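Long-range contact in peptidoglycan-recognition protein SA (Drosophila melanogaster, PDB 1S2J), which binds peptidoglycan of Gram-positive bacteria to activate the Toll pathway in innate immunity and has L,D-carboxypeptidase activity: residues I66-T71 against I138-D143. Sequence-based numbering, arbitrary orientation.
Sequences IHHTVT and IGNFVD
T69 and G139 meet where two neighbouring parallel strands of the amidase-type PGRP fold, 61-68 and 132-137, run out into loops, and a side-chain hydroxyl and backbone polar atoms together carry the polar part of the join. G139 N donates to T69 OG1 over 2.9 Å in a nearly straight bond (172° at the hydrogen). A chi1 of 56° sets that hydroxyl between the backbone N and carbonyl carbon of T69, placing it in line with the N-H of G139. G139 O in turn receives two weak, bent bonds, from T69 N and from V70 N (3.0 Å, 128°). A valine in place of T69 would probably leave G139 N without this hydroxyl acceptor, and the loops joined mainly by the two weak bonds to G139 O. Van der Waals contacts flank these bonds: T71 CG2 lies alongside I138 CG2 at 3.7 Å, and the V70 CG1 methyl meets the amide N140 ND2 at the same distance. H68, about 5 Å from the probable peptidoglycan-contacting T182 between side chains, packs its CB 3.9 Å from F141 CD1, while its ND1 is hydrogen-bonded to S184. V70 CG2, from the same segment, sits over one face of the imidazole, offset toward the rim, and at the ring edge CD2 comes within 3.3 Å of F141 N.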
# COMPACT_ATOMS: atom_id res chain seq x y z
N ILE A 66 6.17 1.81 1.05
CA ILE A 66 5.79 1.65 -0.34
C ILE A 66 6.24 0.31 -0.86
O ILE A 66 7.40 -0.06 -0.67
CB ILE A 66 6.34 2.82 -1.21
CG1 ILE A 66 5.79 4.17 -0.71
CG2 ILE A 66 6.01 2.60 -2.68
CD1 ILE A 66 4.25 4.29 -0.78
N HIS A 67 5.32 -0.37 -1.54
CA HIS A 67 5.60 -1.67 -2.15
C HIS A 67 5.13 -1.73 -3.60
O HIS A 67 4.42 -0.84 -4.06
CB HIS A 67 4.91 -2.78 -1.35
CG HIS A 67 5.61 -3.13 -0.08
ND1 HIS A 67 6.79 -3.86 -0.06
CD2 HIS A 67 5.33 -2.84 1.21
CE1 HIS A 67 7.18 -4.01 1.19
NE2 HIS A 67 6.31 -3.41 1.98
N HIS A 68 5.59 -2.75 -4.31
CA HIS A 68 4.96 -3.19 -5.54
C HIS A 68 4.45 -4.62 -5.31
O HIS A 68 4.87 -5.30 -4.38
CB HIS A 68 5.91 -3.07 -6.75
CG HIS A 68 7.09 -4.00 -6.70
ND1 HIS A 68 7.51 -4.61 -5.54
CD2 HIS A 68 7.95 -4.41 -7.68
CE1 HIS A 68 8.56 -5.37 -5.80
NE2 HIS A 68 8.85 -5.26 -7.09
N THR A 69 3.54 -5.09 -6.16
CA THR A 69 2.98 -6.42 -5.96
C THR A 69 3.76 -7.57 -6.64
O THR A 69 3.53 -8.74 -6.31
CB THR A 69 1.52 -6.45 -6.38
OG1 THR A 69 1.43 -6.03 -7.74
CG2 THR A 69 0.70 -5.40 -5.58
N VAL A 70 4.70 -7.25 -7.53
CA VAL A 70 5.42 -8.28 -8.33
C VAL A 70 4.38 -9.10 -9.14
O VAL A 70 4.52 -10.31 -9.37
CB VAL A 70 6.33 -9.23 -7.48
CG1 VAL A 70 7.43 -9.86 -8.36
CG2 VAL A 70 6.94 -8.50 -6.25
N THR A 71 3.33 -8.40 -9.55
CA THR A 71 2.19 -8.95 -10.25
C THR A 71 2.16 -8.22 -11.61
O THR A 71 3.00 -7.36 -11.86
CB THR A 71 0.97 -8.66 -9.34
OG1 THR A 71 0.20 -9.85 -9.16
CG2 THR A 71 0.02 -7.64 -9.89
N ILE A 138 0.26 -1.67 -7.89
CA ILE A 138 -0.03 -2.93 -8.56
C ILE A 138 0.78 -3.05 -9.84
O ILE A 138 0.60 -2.24 -10.77
CB ILE A 138 -1.55 -3.10 -8.87
CG1 ILE A 138 -2.38 -2.92 -7.59
CG2 ILE A 138 -1.78 -4.47 -9.59
CD1 ILE A 138 -3.93 -2.89 -7.78
N GLY A 139 1.65 -4.04 -9.89
CA GLY A 139 2.58 -4.19 -11.00
C GLY A 139 3.98 -4.50 -10.50
O GLY A 139 4.19 -4.84 -9.32
N ASN A 140 4.96 -4.39 -11.39
CA ASN A 140 6.36 -4.67 -11.10
C ASN A 140 7.22 -3.49 -11.55
O ASN A 140 7.36 -3.24 -12.74
CB ASN A 140 6.76 -5.96 -11.80
CG ASN A 140 8.13 -6.42 -11.43
OD1 ASN A 140 9.08 -5.63 -11.37
ND2 ASN A 140 8.27 -7.71 -11.19
N PHE A 141 7.81 -2.76 -10.59
CA PHE A 141 8.46 -1.48 -10.95
C PHE A 141 9.97 -1.41 -10.67
O PHE A 141 10.52 -0.37 -10.31
CB PHE A 141 7.66 -0.30 -10.38
CG PHE A 141 6.20 -0.36 -10.73
CD1 PHE A 141 5.26 -0.78 -9.78
CD2 PHE A 141 5.77 -0.08 -12.02
CE1 PHE A 141 3.91 -0.89 -10.11
CE2 PHE A 141 4.43 -0.19 -12.36
CZ PHE A 141 3.49 -0.58 -11.41
N VAL A 142 10.63 -2.55 -10.89
CA VAL A 142 12.09 -2.63 -10.92
C VAL A 142 12.61 -1.75 -12.06
O VAL A 142 13.48 -0.93 -11.84
CB VAL A 142 12.59 -4.10 -11.12
CG1 VAL A 142 14.11 -4.16 -11.41
CG2 VAL A 142 12.22 -4.98 -9.92
N ASP A 143 12.05 -1.92 -13.26
CA ASP A 143 12.57 -1.27 -14.48
C ASP A 143 11.70 -0.16 -15.04
O ASP A 143 12.08 0.49 -16.01
CB ASP A 143 12.85 -2.31 -15.58
CG ASP A 143 14.04 -3.21 -15.25
OD1 ASP A 143 13.92 -4.46 -15.39
OD2 ASP A 143 15.14 -2.75 -14.82